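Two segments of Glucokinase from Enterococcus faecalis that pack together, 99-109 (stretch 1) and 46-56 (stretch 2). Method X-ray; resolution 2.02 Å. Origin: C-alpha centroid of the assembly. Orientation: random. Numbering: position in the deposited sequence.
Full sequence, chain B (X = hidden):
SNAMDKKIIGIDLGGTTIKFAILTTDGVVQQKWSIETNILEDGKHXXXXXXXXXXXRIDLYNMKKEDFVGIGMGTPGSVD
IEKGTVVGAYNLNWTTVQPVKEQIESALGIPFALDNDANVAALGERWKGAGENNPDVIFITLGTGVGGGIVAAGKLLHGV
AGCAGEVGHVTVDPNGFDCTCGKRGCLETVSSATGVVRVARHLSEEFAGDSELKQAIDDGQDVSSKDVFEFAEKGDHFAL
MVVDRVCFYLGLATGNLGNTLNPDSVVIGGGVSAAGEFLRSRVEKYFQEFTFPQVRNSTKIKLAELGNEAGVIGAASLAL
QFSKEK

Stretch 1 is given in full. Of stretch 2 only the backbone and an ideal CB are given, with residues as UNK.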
# COMPACT_ATOMS: atom_id res chain seq x y z
N PRO B 99 4.55 1.75 27.74
CA PRO B 99 3.10 1.74 27.98
C PRO B 99 2.58 3.19 28.04
O PRO B 99 1.95 3.57 29.03
CB PRO B 99 2.97 1.07 29.35
CG PRO B 99 4.22 1.45 30.07
CD PRO B 99 5.31 1.57 29.00
N VAL B 100 2.80 3.95 26.97
CA VAL B 100 2.58 5.37 26.98
C VAL B 100 1.13 5.70 27.23
O VAL B 100 0.82 6.59 27.99
CB VAL B 100 2.99 6.02 25.62
CG1 VAL B 100 2.55 7.47 25.55
CG2 VAL B 100 4.53 5.95 25.40
N LYS B 101 0.23 4.96 26.59
CA LYS B 101 -1.17 5.25 26.73
C LYS B 101 -1.55 5.06 28.19
O LYS B 101 -2.18 5.94 28.81
CB LYS B 101 -2.01 4.30 25.85
CG LYS B 101 -3.54 4.43 26.15
CD LYS B 101 -4.42 3.62 25.17
CE LYS B 101 -5.87 3.64 25.65
NZ LYS B 101 -6.72 2.74 24.81
N GLU B 102 -1.14 3.92 28.75
CA GLU B 102 -1.43 3.63 30.14
C GLU B 102 -0.97 4.76 31.08
O GLU B 102 -1.74 5.20 31.93
CB GLU B 102 -0.76 2.33 30.52
CG GLU B 102 -1.45 1.56 31.61
CD GLU B 102 -0.89 0.15 31.64
OE1 GLU B 102 0.22 -0.01 32.23
OE2 GLU B 102 -1.52 -0.78 31.06
N GLN B 103 0.27 5.22 30.91
CA GLN B 103 0.84 6.21 31.82
C GLN B 103 0.08 7.53 31.73
O GLN B 103 -0.33 8.10 32.75
CB GLN B 103 2.34 6.36 31.58
CG GLN B 103 3.09 4.98 31.66
CD GLN B 103 4.57 4.97 31.24
OE1 GLN B 103 5.38 4.15 31.76
NE2 GLN B 103 4.92 5.84 30.31
N ILE B 104 -0.17 7.99 30.51
CA ILE B 104 -0.79 9.30 30.35
C ILE B 104 -2.25 9.29 30.72
O ILE B 104 -2.75 10.20 31.39
CB ILE B 104 -0.54 9.83 28.90
CG1 ILE B 104 0.96 9.98 28.72
CG2 ILE B 104 -1.32 11.17 28.64
CD1 ILE B 104 1.36 10.60 27.45
N GLU B 105 -2.96 8.27 30.26
CA GLU B 105 -4.37 8.22 30.54
C GLU B 105 -4.53 8.17 32.04
O GLU B 105 -5.36 8.88 32.63
CB GLU B 105 -5.02 6.99 29.88
CG GLU B 105 -6.35 7.31 29.28
CD GLU B 105 -6.91 6.20 28.46
OE1 GLU B 105 -6.84 5.03 28.90
OE2 GLU B 105 -7.44 6.51 27.37
N SER B 106 -3.70 7.34 32.66
CA SER B 106 -3.75 7.21 34.14
C SER B 106 -3.52 8.53 34.88
O SER B 106 -4.31 8.94 35.75
CB SER B 106 -2.76 6.17 34.61
OG SER B 106 -2.98 5.92 35.99
N ALA B 107 -2.45 9.21 34.50
CA ALA B 107 -2.04 10.46 35.13
C ALA B 107 -3.03 11.61 34.90
O ALA B 107 -3.19 12.47 35.75
CB ALA B 107 -0.67 10.88 34.62
N LEU B 108 -3.66 11.62 33.74
CA LEU B 108 -4.38 12.81 33.29
C LEU B 108 -5.90 12.68 33.45
O LEU B 108 -6.58 13.68 33.65
CB LEU B 108 -3.97 13.17 31.85
CG LEU B 108 -3.08 14.40 31.60
CD1 LEU B 108 -2.36 14.99 32.87
CD2 LEU B 108 -2.12 14.31 30.36
N GLY B 109 -6.43 11.46 33.40
CA GLY B 109 -7.89 11.30 33.58
C GLY B 109 -8.71 11.83 32.40
O GLY B 109 -9.92 12.17 32.54
N UNK B 46 10.44 11.54 29.58
CA UNK B 46 9.66 12.10 28.46
C UNK B 46 8.16 12.13 28.81
O UNK B 46 7.55 13.20 28.91
CB UNK B 46 9.89 11.28 27.19
N UNK B 47 7.60 10.95 29.07
CA UNK B 47 6.20 10.87 29.40
C UNK B 47 5.87 11.70 30.65
O UNK B 47 4.89 12.44 30.61
CB UNK B 47 5.80 9.41 29.61
N UNK B 48 6.67 11.61 31.74
CA UNK B 48 6.35 12.54 32.85
C UNK B 48 6.41 14.04 32.46
O UNK B 48 5.65 14.84 32.99
CB UNK B 48 7.32 12.29 34.01
N UNK B 49 7.34 14.42 31.59
CA UNK B 49 7.42 15.81 31.17
C UNK B 49 6.15 16.25 30.39
O UNK B 49 5.73 17.41 30.47
CB UNK B 49 8.67 16.01 30.31
N UNK B 50 5.55 15.31 29.66
CA UNK B 50 4.38 15.60 28.84
C UNK B 50 3.20 15.75 29.79
O UNK B 50 2.42 16.69 29.66
CB UNK B 50 4.13 14.51 27.80
N UNK B 51 3.09 14.83 30.75
CA UNK B 51 2.05 14.89 31.78
C UNK B 51 2.12 16.21 32.54
O UNK B 51 1.10 16.92 32.70
CB UNK B 51 2.19 13.72 32.75
N UNK B 52 3.32 16.54 33.04
CA UNK B 52 3.58 17.81 33.70
C UNK B 52 3.26 19.04 32.88
O UNK B 52 2.71 19.98 33.43
CB UNK B 52 5.05 17.87 34.12
N UNK B 53 3.64 19.06 31.60
CA UNK B 53 3.41 20.24 30.77
C UNK B 53 1.89 20.48 30.57
O UNK B 53 1.42 21.61 30.59
CB UNK B 53 4.11 20.08 29.42
N UNK B 54 1.12 19.40 30.41
CA UNK B 54 -0.33 19.53 30.28
C UNK B 54 -1.00 19.88 31.62
O UNK B 54 -1.87 20.74 31.67
CB UNK B 54 -0.92 18.23 29.73
N UNK B 55 -0.59 19.25 32.69
CA UNK B 55 -1.15 19.61 33.97
C UNK B 55 -0.92 21.12 34.22
O UNK B 55 -1.83 21.84 34.65
CB UNK B 55 -0.53 18.76 35.08
N UNK B 56 0.31 21.59 33.95
CA UNK B 56 0.69 22.99 34.26
C UNK B 56 -0.07 24.01 33.41
O UNK B 56 -0.32 25.12 33.89
CB UNK B 56 2.19 23.18 34.05

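The two helices run roughly parallel, 28° apart.

Position 46 has no part of stretch 1 within 5.5 Å of its CB. Stretch 1 sets no preference here. The residue is Ile-46. Its carbonyl O accepts a hydrogen bond from the side chain at 49.

Position 47 points its CB toward stretch 1, 3.7 Å from Gln-103 NE2 and 5.0 Å from Ile-104 CG1. The gap beyond the CB is lined mostly by aliphatic carbons. Valine, isoleucine or leucine would help fill it. The residue is Val-47. Its CG1 lies 3.7 Å from Ile-104 CG1 and 3.6 Å from Gln-103 NE2, and its CG2 lies 4.1 Å from Val-100 CG2.

Position 48 points away. Many residues would fit. The residue is Pro-48.

Position 49 is out of reach, so stretch 1 gives no guide. The residue is Ser-49. Its OG donates to Ile-46 O at 2.6 Å.

Position 50 points toward stretch 1, with its CB 4.8 Å from Ile-104 CD1. An aliphatic side chain of medium size suits this apolar neighbour. The residue is Ile-50, whose CG2 reaches 4.2 Å from Ile-104 CD1.

Position 51 points sideways, but its CB is 4.4 Å from Ala-107 CB and 4.7 Å from Leu-108 CD1. The short side chain of Ala-107 leaves room beside it. Leucine, isoleucine or methionine could reach in. The residue is Ile-51. Its CD1 packs closely on Ala-107 CB at 3.4 Å. Its CG1 is 4.2 Å from Ile-104 CG1, and its CG2 is 4.1 Å from Leu-108 CD1.

Position 52 points away and tolerates polar or charged residues. It is Glu-52.

Position 53 is out of reach, so stretch 1 favours no type. It is Ser-53, whose OG is hydrogen-bonded elsewhere in the structure.

Position 54 points toward stretch 1, its CB 4.1 Å from Leu-108 CD2. Valine, leucine or isoleucine would suit this apolar surface. The residue is Ile-54, with CG2 3.9 Å from Leu-108 CD2.

Position 55 points sideways, with its CB 4.7 Å from Leu-108 CD1. Near the helix end, Ala-107 O has no backbone partner within stretch 1. A long side chain with a donor at its tip, such as arginine or lysine, would suit. The residue is Arg-55. Its CG lies 3.6 Å from Leu-108 CD1, and NH2 donates a nearly straight hydrogen bond to Ala-107 O at 3.2 Å.

Position 56 is out of reach and unconstrained by stretch 1. The residue is His-56.

Stretch 2, residues 46-56: IVPSIIESIRH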
# COMPACT_ATOMS: atom_id res chain seq x y z
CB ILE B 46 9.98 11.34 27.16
CG1 ILE B 46 11.44 11.61 26.77
CG2 ILE B 46 9.00 11.71 25.97
CD1 ILE B 46 11.90 10.79 25.56
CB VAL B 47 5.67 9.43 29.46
CG1 VAL B 47 4.33 9.35 30.22
CG2 VAL B 47 5.54 8.88 28.02
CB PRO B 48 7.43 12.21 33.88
CG PRO B 48 7.79 10.72 33.57
CD PRO B 48 7.79 10.72 32.09
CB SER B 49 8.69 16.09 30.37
OG SER B 49 8.59 15.54 29.10
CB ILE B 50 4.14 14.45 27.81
CG1 ILE B 50 5.30 14.41 26.76
CG2 ILE B 50 2.77 14.54 27.19
CD1 ILE B 50 5.17 13.20 25.70
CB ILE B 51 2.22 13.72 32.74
CG1 ILE B 51 1.89 12.38 32.02
CG2 ILE B 51 1.42 13.99 34.05
CD1 ILE B 51 2.25 11.11 32.85
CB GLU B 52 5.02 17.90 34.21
CG GLU B 52 5.36 19.18 34.94
CD GLU B 52 4.35 19.56 36.04
OE1 GLU B 52 4.14 20.77 36.23
OE2 GLU B 52 3.77 18.67 36.72
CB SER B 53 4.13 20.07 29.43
OG SER B 53 3.86 21.16 28.55
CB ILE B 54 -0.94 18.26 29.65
CG1 ILE B 54 -0.62 18.22 28.15
CG2 ILE B 54 -2.47 18.18 29.93
CD1 ILE B 54 -0.83 16.88 27.58
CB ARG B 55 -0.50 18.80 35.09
CG ARG B 55 -0.98 17.37 35.17
CD ARG B 55 -0.25 16.67 36.29
NE ARG B 55 -0.69 15.29 36.50
CZ ARG B 55 0.03 14.36 37.15
NH1 ARG B 55 1.21 14.67 37.64
NH2 ARG B 55 -0.44 13.12 37.28
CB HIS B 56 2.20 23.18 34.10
CG HIS B 56 2.70 24.53 34.54
ND1 HIS B 56 2.91 24.85 35.86
CD2 HIS B 56 3.02 25.63 33.82
CE1 HIS B 56 3.36 26.09 35.94
NE2 HIS B 56 3.43 26.59 34.72
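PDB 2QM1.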